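Local coordinates for polymerase X (Deinococcus radiodurans, PDB 2W9M), which probably catalyses template-directed DNA synthesis from deoxyribonucleoside triphosphates as a family X DNA polymerase, and binds zinc ions in a separate domain, at residues Leu180-Gly186 with Glu199-Thr203; Ala240-Ala245 with Pro283-Glu287; Ala262-Phe268 with Ala293-Pro297. All coordinates share one frame; numbering follows the deposited sequence.

Contact 1: residues Leu180-Gly186 with Glu199-Thr203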
ATOM      1  N   LEU A 180     -31.250  -3.392   1.164  1.00 55.66           N
ATOM      2  CA  LEU A 180     -31.210  -3.799  -0.237  1.00 34.44           C
ATOM      3  C   LEU A 180     -30.119  -4.842  -0.446  1.00 31.96           C
ATOM      4  O   LEU A 180     -29.773  -5.178  -1.576  1.00 36.67           O
ATOM      5  CB  LEU A 180     -30.979  -2.591  -1.148  1.00 26.78           C
ATOM      6  CG  LEU A 180     -31.846  -1.365  -0.859  1.00 36.74           C
ATOM      7  CD1 LEU A 180     -31.613  -0.272  -1.894  1.00 36.77           C
ATOM      8  CD2 LEU A 180     -33.319  -1.747  -0.805  1.00 38.93           C
ATOM      9  N   SER A 181     -29.576  -5.343   0.659  1.00 35.02           N
ATOM     10  CA  SER A 181     -28.546  -6.383   0.619  1.00 41.36           C
ATOM     11  C   SER A 181     -27.328  -6.011  -0.223  1.00 35.64           C
ATOM     12  O   SER A 181     -26.990  -6.722  -1.167  1.00 31.92           O
ATOM     13  CB  SER A 181     -29.137  -7.701   0.118  1.00 26.35           C
ATOM     14  OG  SER A 181     -30.051  -8.232   1.067  1.00 48.50           O
ATOM     15  N   PRO A 182     -26.637  -4.921   0.149  1.00 43.27           N
ATOM     16  CA  PRO A 182     -25.512  -4.385  -0.628  1.00 30.95           C
ATOM     17  C   PRO A 182     -24.370  -5.385  -0.729  1.00 31.12           C
ATOM     18  O   PRO A 182     -24.232  -6.240   0.145  1.00 37.72           O
ATOM     19  CB  PRO A 182     -25.051  -3.178   0.197  1.00 33.88           C
ATOM     20  CG  PRO A 182     -26.128  -2.941   1.220  1.00 32.95           C
ATOM     21  CD  PRO A 182     -26.769  -4.256   1.456  1.00 31.65           C
ATOM     22  N   ALA A 183     -23.558  -5.266  -1.777  1.00 29.97           N
ATOM     23  CA  ALA A 183     -22.382  -6.112  -1.953  1.00 32.51           C
ATOM     24  C   ALA A 183     -21.401  -5.450  -2.913  1.00 38.13           C
ATOM     25  O   ALA A 183     -21.795  -4.997  -3.987  1.00 37.56           O
ATOM     26  CB  ALA A 183     -22.783  -7.486  -2.475  1.00 21.82           C
ATOM     27  N   PRO A 184     -20.118  -5.381  -2.525  1.00 38.71           N
ATOM     28  CA  PRO A 184     -19.102  -4.812  -3.417  1.00 34.38           C
ATOM     29  C   PRO A 184     -19.133  -5.508  -4.773  1.00 28.67           C
ATOM     30  O   PRO A 184     -19.405  -6.705  -4.838  1.00 28.65           O
ATOM     31  CB  PRO A 184     -17.788  -5.117  -2.690  1.00 26.48           C
ATOM     32  CG  PRO A 184     -18.169  -5.205  -1.252  1.00 32.90           C
ATOM     33  CD  PRO A 184     -19.552  -5.801  -1.231  1.00 33.30           C
ATOM     34  N   ALA A 185     -18.865  -4.767  -5.841  1.00 27.86           N
ATOM     35  CA  ALA A 185     -18.858  -5.355  -7.169  1.00 22.03           C
ATOM     36  C   ALA A 185     -17.650  -4.877  -7.952  1.00 38.88           C
ATOM     37  O   ALA A 185     -16.855  -4.073  -7.458  1.00 37.19           O
ATOM     38  CB  ALA A 185     -20.139  -5.009  -7.906  1.00 25.41           C
ATOM     39  N   GLY A 186     -17.516  -5.381  -9.173  1.00 30.84           N
ATOM     40  CA  GLY A 186     -16.464  -4.948 -10.069  1.00 33.45           C
ATOM     41  C   GLY A 186     -15.081  -4.934  -9.452  1.00 31.68           C
ATOM     42  O   GLY A 186     -14.656  -5.901  -8.820  1.00 28.63           O
ATOM     43  N   GLU A 199     -17.856   0.446  -6.937  1.00 24.15           N
ATOM     44  CA  GLU A 199     -18.964  -0.313  -7.501  1.00 35.26           C
ATOM     45  C   GLU A 199     -19.668  -1.157  -6.445  1.00 37.20           C
ATOM     46  O   GLU A 199     -19.032  -1.827  -5.630  1.00 37.11           O
ATOM     47  CB  GLU A 199     -18.479  -1.196  -8.650  1.00 41.87           C
ATOM     48  CG  GLU A 199     -18.167  -0.434  -9.937  1.00 44.48           C
ATOM     49  CD  GLU A 199     -17.315  -1.242 -10.909  1.00 67.07           C
ATOM     50  OE1 GLU A 199     -17.860  -1.708 -11.935  1.00 61.61           O
ATOM     51  OE2 GLU A 199     -16.102  -1.417 -10.641  1.00 50.99           O
ATOM     52  N   LEU A 200     -20.992  -1.121  -6.473  1.00 33.16           N
ATOM     53  CA  LEU A 200     -21.808  -1.815  -5.493  1.00 27.73           C
ATOM     54  C   LEU A 200     -22.895  -2.584  -6.233  1.00 29.04           C
ATOM     55  O   LEU A 200     -23.322  -2.195  -7.320  1.00 23.71           O
ATOM     56  CB  LEU A 200     -22.446  -0.795  -4.544  1.00 26.00           C
ATOM     57  CG  LEU A 200     -22.416  -1.042  -3.036  1.00 33.47           C
ATOM     58  CD1 LEU A 200     -21.029  -1.467  -2.598  1.00 35.29           C
ATOM     59  CD2 LEU A 200     -22.850   0.206  -2.284  1.00 20.68           C
ATOM     60  N   THR A 201     -23.341  -3.685  -5.652  1.00 34.41           N
ATOM     61  CA  THR A 201     -24.459  -4.419  -6.220  1.00 29.02           C
ATOM     62  C   THR A 201     -25.589  -4.467  -5.185  1.00 32.95           C
ATOM     63  O   THR A 201     -25.342  -4.417  -3.981  1.00 39.42           O
ATOM     64  CB  THR A 201     -24.025  -5.819  -6.696  1.00 28.89           C
ATOM     65  OG1 THR A 201     -24.569  -6.075  -7.997  1.00 33.49           O
ATOM     66  CG2 THR A 201     -24.462  -6.889  -5.714  1.00 30.50           C
ATOM     67  N   VAL A 202     -26.827  -4.542  -5.654  1.00 35.65           N
ATOM     68  CA  VAL A 202     -27.983  -4.307  -4.793  1.00 22.40           C
ATOM     69  C   VAL A 202     -29.244  -4.947  -5.391  1.00 37.44           C
ATOM     70  O   VAL A 202     -29.396  -4.987  -6.613  1.00 32.52           O
ATOM     71  CB  VAL A 202     -28.201  -2.784  -4.619  1.00 35.74           C
ATOM     72  CG1 VAL A 202     -29.679  -2.432  -4.618  1.00 33.66           C
ATOM     73  CG2 VAL A 202     -27.496  -2.273  -3.365  1.00 38.01           C
ATOM     74  N   THR A 203     -30.136  -5.465  -4.546  1.00 30.56           N
ATOM     75  CA  THR A 203     -31.439  -5.928  -5.024  1.00 29.50           C
ATOM     76  C   THR A 203     -32.514  -4.890  -4.711  1.00 37.99           C
ATOM     77  O   THR A 203     -32.555  -4.335  -3.613  1.00 46.42           O
ATOM     78  CB  THR A 203     -31.871  -7.282  -4.424  1.00 30.72           C
ATOM     79  OG1 THR A 203     -32.498  -7.067  -3.156  1.00 45.13           O
ATOM     80  CG2 THR A 203     -30.689  -8.218  -4.257  1.00 30.85           C
TER
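Ala-183 and Thr-201 form an antiparallel hydrogen-bonded pair at the edge of a mixed sheet, consistent with the palm of a family X polymerase. Thr-201 N reaches Ala-183 O at 2.6 Å, and Ala-183 N returns a more bent bond to Thr-201 O. Thr-203 N gives its hydrogen to Leu-180 O at 3.0 Å, in the carbonyl plane.

Packing is close along three pairs. Leu-180 keeps CG beside its backbone N (chi1 -47°) and lays CB 3.7 Å from Val-202 CG1, with CD1 near that methyl; helix 206-212 covers this pair. Glu-199 CB sits 3.5 Å from Ala-185 O, while its carboxylate lies alongside the CA of Gly-186. OE2 takes a hydrogen bond from Asp-187 N; a CB on Gly-186 would run into that oxygen. The buried Thr-201 turns CG2 to Ala-183 CB, and its OG1 bonds to Asp-247 of helix 243-249.

The looser side belongs to Ser-181 and Pro-184, both exposed. Pro-184 points away from its partner strand and meets it through CA, 3.7 Å from Glu-199 O and beside Leu-200 CD1. Back on the covered side, Ala-185 N bonds Glu-199 O at 3.0 Å, from 55° out of the carbonyl plane.

Contact 2: residues Ala240-Ala245 with Pro283-Glu287; sequences AEARGA and PTPTE
Gly-244 and Thr-284 share the clearest hydrogen bond here: Gly-244 N gives its hydrogen to Thr-284 O at 3.0 Å, a bent bond with the donor tilted 33° from the carbonyl plane. A second backbone link runs from Thr-284 N to Glu-241 O, but that oxygen is crowded in the model and its exact place is less sure. A weaker CH contact adds to these, Pro-285 CA pointing its hydrogen at Ala-240 O.

The segments thus meet where helix 243-249 starts. Residues 283-287, in the polymerase beta-type thumb, lead from a three-stranded antiparallel sheet into helix 287-293, with Thr-286 at that helix's N-cap position but making no side-chain cap.

Close packing centres on Thr-284 and the bare CA of Gly-244. With chi1 at -75°, CG2 of Thr-284 stands opposite its own N and reaches the first helical turn, 3.1 Å from Ala-245 N and in apolar contact with Ala-245 CB at 3.8 Å. A CB on Gly-244 would run into Thr-286 O and Thr-284 CG2.

Among the charged residues, Glu-241 bends at chi2 (-53°) to set OE1 3.5 Å from Pro-283 CB. Glu-287, buried, passes CG 3.7 Å from Gly-244 O, then carries its carboxylate off to salt bridges with Arg-304 and Arg-189. Arg-243 also leads away, its NH2 hydrogen-bonded to Ser-181 O.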
ATOM      1  N   ALA A 240     -34.835  -9.704  -6.804  1.00 29.92           N
ATOM      2  CA  ALA A 240     -34.216 -10.767  -6.019  1.00 36.40           C
ATOM      3  C   ALA A 240     -33.886 -12.000  -6.858  1.00 31.30           C
ATOM      4  O   ALA A 240     -32.909 -12.695  -6.590  1.00 45.78           O
ATOM      5  CB  ALA A 240     -35.104 -11.141  -4.845  1.00 27.11           C
ATOM      6  N   GLU A 241     -34.702 -12.263  -7.873  1.00 35.12           N
ATOM      7  CA  GLU A 241     -34.553 -13.470  -8.688  1.00 54.43           C
ATOM      8  C   GLU A 241     -33.472 -13.344  -9.758  1.00 53.14           C
ATOM      9  O   GLU A 241     -33.078 -14.337 -10.374  1.00 44.83           O
ATOM     10  CB  GLU A 241     -35.880 -13.842  -9.349  1.00 57.49           C
ATOM     11  CG  GLU A 241     -36.989 -14.164  -8.366  1.00 75.65           C
ATOM     12  CD  GLU A 241     -36.585 -15.223  -7.359  1.00 84.39           C
ATOM     13  OE1 GLU A 241     -36.082 -16.291  -7.775  1.00 85.48           O
ATOM     14  OE2 GLU A 241     -36.773 -14.981  -6.149  1.00 76.38           O
ATOM     15  N   ALA A 242     -33.004 -12.122  -9.985  1.00 47.14           N
ATOM     16  CA  ALA A 242     -31.983 -11.876 -10.997  1.00 36.71           C
ATOM     17  C   ALA A 242     -30.642 -11.520 -10.371  1.00 33.90           C
ATOM     18  O   ALA A 242     -29.619 -11.501 -11.059  1.00 29.42           O
ATOM     19  CB  ALA A 242     -32.429 -10.778 -11.947  1.00 35.19           C
ATOM     20  N   ARG A 243     -30.650 -11.253  -9.066  1.00 32.30           N
ATOM     21  CA  ARG A 243     -29.450 -10.804  -8.366  1.00 27.76           C
ATOM     22  C   ARG A 243     -28.218 -11.638  -8.710  1.00 33.59           C
ATOM     23  O   ARG A 243     -27.153 -11.088  -8.981  1.00 33.47           O
ATOM     24  CB  ARG A 243     -29.669 -10.775  -6.850  1.00 28.57           C
ATOM     25  CG  ARG A 243     -28.374 -10.634  -6.054  1.00 39.39           C
ATOM     26  CD  ARG A 243     -27.661  -9.315  -6.350  1.00 26.45           C
ATOM     27  NE  ARG A 243     -28.079  -8.287  -5.412  1.00 33.31           N
ATOM     28  CZ  ARG A 243     -27.393  -7.942  -4.328  1.00 32.39           C
ATOM     29  NH1 ARG A 243     -26.233  -8.526  -4.046  1.00 42.77           N
ATOM     30  NH2 ARG A 243     -27.867  -7.008  -3.525  1.00 42.38           N
ATOM     31  N   GLY A 244     -28.366 -12.959  -8.709  1.00 42.52           N
ATOM     32  CA  GLY A 244     -27.255 -13.846  -9.011  1.00 36.03           C
ATOM     33  C   GLY A 244     -26.585 -13.548 -10.339  1.00 34.00           C
ATOM     34  O   GLY A 244     -25.364 -13.619 -10.446  1.00 37.60           O
ATOM     35  N   ALA A 245     -27.387 -13.216 -11.351  1.00 36.20           N
ATOM     36  CA  ALA A 245     -26.874 -12.928 -12.690  1.00 35.57           C
ATOM     37  C   ALA A 245     -26.237 -11.547 -12.739  1.00 38.32           C
ATOM     38  O   ALA A 245     -25.205 -11.349 -13.381  1.00 33.72           O
ATOM     39  CB  ALA A 245     -27.984 -13.028 -13.726  1.00 28.14           C
ATOM     40  N   PRO A 283     -34.990 -18.936 -12.467  1.00 53.94           N
ATOM     41  CA  PRO A 283     -34.722 -18.122 -11.278  1.00 51.09           C
ATOM     42  C   PRO A 283     -33.236 -18.134 -10.948  1.00 55.60           C
ATOM     43  O   PRO A 283     -32.621 -19.199 -10.900  1.00 40.10           O
ATOM     44  CB  PRO A 283     -35.513 -18.839 -10.180  1.00 53.65           C
ATOM     45  CG  PRO A 283     -36.565 -19.608 -10.908  1.00 52.86           C
ATOM     46  CD  PRO A 283     -35.920 -20.040 -12.182  1.00 53.94           C
ATOM     47  N   THR A 284     -32.670 -16.953 -10.721  1.00 52.01           N
ATOM     48  CA  THR A 284     -31.243 -16.821 -10.468  1.00 51.59           C
ATOM     49  C   THR A 284     -30.986 -15.939  -9.243  1.00 51.20           C
ATOM     50  O   THR A 284     -30.624 -14.769  -9.373  1.00 59.76           O
ATOM     51  CB  THR A 284     -30.524 -16.247 -11.706  1.00 44.94           C
ATOM     52  OG1 THR A 284     -30.424 -17.262 -12.713  1.00 50.08           O
ATOM     53  CG2 THR A 284     -29.135 -15.782 -11.348  1.00 64.57           C
ATOM     54  N   PRO A 285     -31.190 -16.499  -8.041  1.00 44.70           N
ATOM     55  CA  PRO A 285     -31.044 -15.742  -6.791  1.00 42.88           C
ATOM     56  C   PRO A 285     -29.584 -15.561  -6.380  1.00 42.61           C
ATOM     57  O   PRO A 285     -29.253 -14.567  -5.733  1.00 42.79           O
ATOM     58  CB  PRO A 285     -31.764 -16.622  -5.757  1.00 51.86           C
ATOM     59  CG  PRO A 285     -32.478 -17.700  -6.553  1.00 41.82           C
ATOM     60  CD  PRO A 285     -31.683 -17.863  -7.802  1.00 45.38           C
ATOM     61  N   THR A 286     -28.731 -16.512  -6.754  1.00 48.99           N
ATOM     62  CA  THR A 286     -27.331 -16.500  -6.346  1.00 43.29           C
ATOM     63  C   THR A 286     -26.422 -16.836  -7.519  1.00 46.67           C
ATOM     64  O   THR A 286     -26.837 -17.521  -8.454  1.00 47.25           O
ATOM     65  CB  THR A 286     -27.077 -17.523  -5.221  1.00 52.81           C
ATOM     66  OG1 THR A 286     -27.832 -17.154  -4.061  1.00 52.99           O
ATOM     67  CG2 THR A 286     -25.593 -17.586  -4.857  1.00 59.68           C
ATOM     68  N   GLU A 287     -25.186 -16.347  -7.468  1.00 37.77           N
ATOM     69  CA  GLU A 287     -24.184 -16.711  -8.460  1.00 38.30           C
ATOM     70  C   GLU A 287     -24.140 -18.225  -8.641  1.00 41.23           C
ATOM     71  O   GLU A 287     -24.191 -18.730  -9.763  1.00 42.20           O
ATOM     72  CB  GLU A 287     -22.800 -16.213  -8.041  1.00 38.43           C
ATOM     73  CG  GLU A 287     -22.596 -14.715  -8.172  1.00 43.17           C
ATOM     74  CD  GLU A 287     -21.127 -14.323  -8.107  1.00 51.40           C
ATOM     75  OE1 GLU A 287     -20.364 -14.964  -7.350  1.00 52.47           O
ATOM     76  OE2 GLU A 287     -20.733 -13.374  -8.821  1.00 43.00           O
TER

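Contact 3: residues Ala262-Phe268 with Ala293-Pro297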
ATOM      1  N   ALA A 262     -20.100 -18.262 -22.581  1.00 42.22           N
ATOM      2  CA  ALA A 262     -20.362 -19.604 -22.084  1.00 47.53           C
ATOM      3  C   ALA A 262     -21.854 -19.907 -22.073  1.00 49.75           C
ATOM      4  O   ALA A 262     -22.263 -21.031 -22.348  1.00 55.20           O
ATOM      5  CB  ALA A 262     -19.780 -19.768 -20.693  1.00 47.48           C
ATOM      6  N   ALA A 263     -22.659 -18.900 -21.755  1.00 41.97           N
ATOM      7  CA  ALA A 263     -24.104 -19.072 -21.681  1.00 48.28           C
ATOM      8  C   ALA A 263     -24.708 -19.261 -23.068  1.00 54.43           C
ATOM      9  O   ALA A 263     -25.469 -20.202 -23.295  1.00 54.93           O
ATOM     10  CB  ALA A 263     -24.747 -17.892 -20.970  1.00 43.70           C
ATOM     11  N   GLN A 264     -24.363 -18.368 -23.992  1.00 48.21           N
ATOM     12  CA  GLN A 264     -24.856 -18.444 -25.363  1.00 57.16           C
ATOM     13  C   GLN A 264     -24.463 -19.751 -26.048  1.00 48.86           C
ATOM     14  O   GLN A 264     -25.231 -20.309 -26.830  1.00 55.36           O
ATOM     15  CB  GLN A 264     -24.351 -17.253 -26.178  1.00 42.28           C
ATOM     16  CG  GLN A 264     -25.220 -16.022 -26.070  1.00 55.56           C
ATOM     17  CD  GLN A 264     -24.421 -14.742 -26.207  1.00 91.04           C
ATOM     18  OE1 GLN A 264     -23.218 -14.722 -25.947  1.00 85.87           O
ATOM     19  NE2 GLN A 264     -25.085 -13.664 -26.608  1.00 84.26           N
ATOM     20  N   ALA A 265     -23.262 -20.234 -25.748  1.00 48.35           N
ATOM     21  CA  ALA A 265     -22.764 -21.472 -26.331  1.00 48.82           C
ATOM     22  C   ALA A 265     -23.602 -22.665 -25.888  1.00 50.74           C
ATOM     23  O   ALA A 265     -23.419 -23.776 -26.380  1.00 53.09           O
ATOM     24  CB  ALA A 265     -21.304 -21.685 -25.958  1.00 42.93           C
ATOM     25  N   ARG A 266     -24.525 -22.428 -24.963  1.00 48.15           N
ATOM     26  CA  ARG A 266     -25.324 -23.505 -24.391  1.00 53.09           C
ATOM     27  C   ARG A 266     -26.822 -23.255 -24.502  1.00 47.41           C
ATOM     28  O   ARG A 266     -27.625 -23.988 -23.920  1.00 52.29           O
ATOM     29  CB  ARG A 266     -24.925 -23.735 -22.936  1.00 38.47           C
ATOM     30  CG  ARG A 266     -23.494 -24.187 -22.790  1.00 34.80           C
ATOM     31  CD  ARG A 266     -22.946 -23.859 -21.424  1.00 57.88           C
ATOM     32  NE  ARG A 266     -21.488 -23.899 -21.419  1.00 51.86           N
ATOM     33  CZ  ARG A 266     -20.772 -24.873 -20.873  1.00 59.01           C
ATOM     34  NH1 ARG A 266     -21.379 -25.888 -20.274  1.00 51.76           N
ATOM     35  NH2 ARG A 266     -19.447 -24.828 -20.918  1.00 59.27           N
ATOM     36  N   GLY A 267     -27.193 -22.218 -25.246  1.00 36.09           N
ATOM     37  CA  GLY A 267     -28.589 -21.959 -25.546  1.00 41.86           C
ATOM     38  C   GLY A 267     -29.257 -20.974 -24.612  1.00 52.40           C
ATOM     39  O   GLY A 267     -30.443 -20.674 -24.762  1.00 55.63           O
ATOM     40  N   PHE A 268     -28.499 -20.467 -23.645  1.00 50.40           N
ATOM     41  CA  PHE A 268     -29.029 -19.490 -22.702  1.00 51.18           C
ATOM     42  C   PHE A 268     -28.692 -18.077 -23.144  1.00 39.30           C
ATOM     43  O   PHE A 268     -27.785 -17.869 -23.947  1.00 45.23           O
ATOM     44  CB  PHE A 268     -28.455 -19.717 -21.302  1.00 45.18           C
ATOM     45  CG  PHE A 268     -28.666 -21.102 -20.773  1.00 36.89           C
ATOM     46  CD1 PHE A 268     -27.733 -22.095 -21.012  1.00 40.47           C
ATOM     47  CD2 PHE A 268     -29.790 -21.408 -20.024  1.00 44.11           C
ATOM     48  CE1 PHE A 268     -27.916 -23.374 -20.521  1.00 38.41           C
ATOM     49  CE2 PHE A 268     -29.981 -22.683 -19.532  1.00 53.28           C
ATOM     50  CZ  PHE A 268     -29.040 -23.668 -19.781  1.00 46.86           C
ATOM     51  N   ALA A 293     -26.760 -23.980 -13.453  1.00 50.41           N
ATOM     52  CA  ALA A 293     -27.632 -23.995 -14.624  1.00 50.91           C
ATOM     53  C   ALA A 293     -26.863 -24.168 -15.933  1.00 47.09           C
ATOM     54  O   ALA A 293     -27.393 -24.698 -16.907  1.00 55.64           O
ATOM     55  CB  ALA A 293     -28.475 -22.727 -14.668  1.00 50.86           C
ATOM     56  N   LEU A 294     -25.616 -23.712 -15.952  1.00 53.45           N
ATOM     57  CA  LEU A 294     -24.790 -23.807 -17.146  1.00 48.68           C
ATOM     58  C   LEU A 294     -23.867 -25.014 -17.048  1.00 52.65           C
ATOM     59  O   LEU A 294     -22.987 -25.198 -17.888  1.00 51.68           O
ATOM     60  CB  LEU A 294     -23.965 -22.529 -17.338  1.00 41.89           C
ATOM     61  CG  LEU A 294     -24.700 -21.183 -17.304  1.00 54.61           C
ATOM     62  CD1 LEU A 294     -23.765 -20.044 -17.685  1.00 40.83           C
ATOM     63  CD2 LEU A 294     -25.922 -21.188 -18.215  1.00 50.65           C
ATOM     64  N   ASP A 295     -24.079 -25.834 -16.019  1.00 48.96           N
ATOM     65  CA  ASP A 295     -23.206 -26.975 -15.737  1.00 61.59           C
ATOM     66  C   ASP A 295     -21.731 -26.578 -15.729  1.00 61.48           C
ATOM     67  O   ASP A 295     -20.895 -27.226 -16.360  1.00 63.08           O
ATOM     68  CB  ASP A 295     -23.452 -28.123 -16.720  1.00 62.89           C
ATOM     69  CG  ASP A 295     -24.471 -29.124 -16.203  1.00 95.14           C
ATOM     70  OD1 ASP A 295     -24.777 -29.092 -14.990  1.00 91.90           O
ATOM     71  OD2 ASP A 295     -24.962 -29.948 -17.006  1.00103.88           O
ATOM     72  N   LEU A 296     -21.428 -25.507 -15.004  1.00 59.75           N
ATOM     73  CA  LEU A 296     -20.068 -24.998 -14.886  1.00 48.19           C
ATOM     74  C   LEU A 296     -19.586 -25.081 -13.445  1.00 44.00           C
ATOM     75  O   LEU A 296     -20.383 -24.974 -12.510  1.00 45.34           O
ATOM     76  CB  LEU A 296     -20.004 -23.544 -15.363  1.00 45.86           C
ATOM     77  CG  LEU A 296     -19.534 -23.281 -16.794  1.00 53.85           C
ATOM     78  CD1 LEU A 296     -19.761 -24.487 -17.688  1.00 54.69           C
ATOM     79  CD2 LEU A 296     -20.206 -22.034 -17.362  1.00 51.15           C
ATOM     80  N   PRO A 297     -18.276 -25.291 -13.261  1.00 49.46           N
ATOM     81  CA  PRO A 297     -17.655 -25.246 -11.931  1.00 44.35           C
ATOM     82  C   PRO A 297     -17.645 -23.817 -11.402  1.00 45.02           C
ATOM     83  O   PRO A 297     -17.353 -22.892 -12.159  1.00 50.79           O
ATOM     84  CB  PRO A 297     -16.221 -25.704 -12.208  1.00 34.04           C
ATOM     85  CG  PRO A 297     -16.012 -25.385 -13.670  1.00 49.48           C
ATOM     86  CD  PRO A 297     -17.323 -25.742 -14.287  1.00 39.07           C
TER
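The backbones of Ala-263 and Leu-294 come no nearer than 6.6 Å between CA atoms, each at the C-terminal end of a thumb helix, and both helices finish in a Schellman motif. In helix 253-264 the C-prime residue is Gly-267, whose positive phi lets Phe-268 N reach back to Ala-263 O at 3.1 Å; Asp-295 has the same role after helix 287-293. Side chains do most of the joining.

Leu-294 is the central wedge and forks between two partners. Its CD1 rests 4.0 Å from Ala-263 CB. Its CD2 makes a CH-pi contact over one face of the Phe-268 ring, 3.8 Å from the centroid and 24° off the normal, shifted toward CD1 of the ring. Phe-268 has CG beside its own N (chi1 -55°), which brings the ring across to this methyl, and its CZ approaches Ala-293 O. Beyond the contact the ring also packs on Leu-275 and Arg-277 of strand 274-277. With an alanine here Leu-294 CD2 would probably lose the aromatic face it rests on, and a gap is likely to open between the two helix ends and that strand.

On the exposed side Arg-266, extended from CG to NE, reaches past Leu-294. Ala-262 O lies in the plane of its guanidinium, at the edge. Leu-296 divides its methyls: CD2 lies 4.1 Å from Ala-262 CB, and CD1 sits over one face of the guanidinium, toward its rim, 3.3 Å from Arg-266 NH2.

The three contacts step outward from the sheet to the thumb. Contact 1 has the largest buried share, is a true strand pairing and rests on backbone bonds. Contact 2 mixes two backbone bonds with close packing at a glycine, while in contact 3 apolar side chains and an arginine bridge two helix ends, with the arginine on the surface. Contacts 1 and 2 touch: helix 243-249 packs on the Thr-201 and Thr-203 side of segment 199-203, and Arg-243 reaches from the second contact into the first. Contacts 2 and 3 do not touch (their nearest atoms are about 6 Å apart) but sit at opposite ends of helix 287-293, one leading into it, the other out.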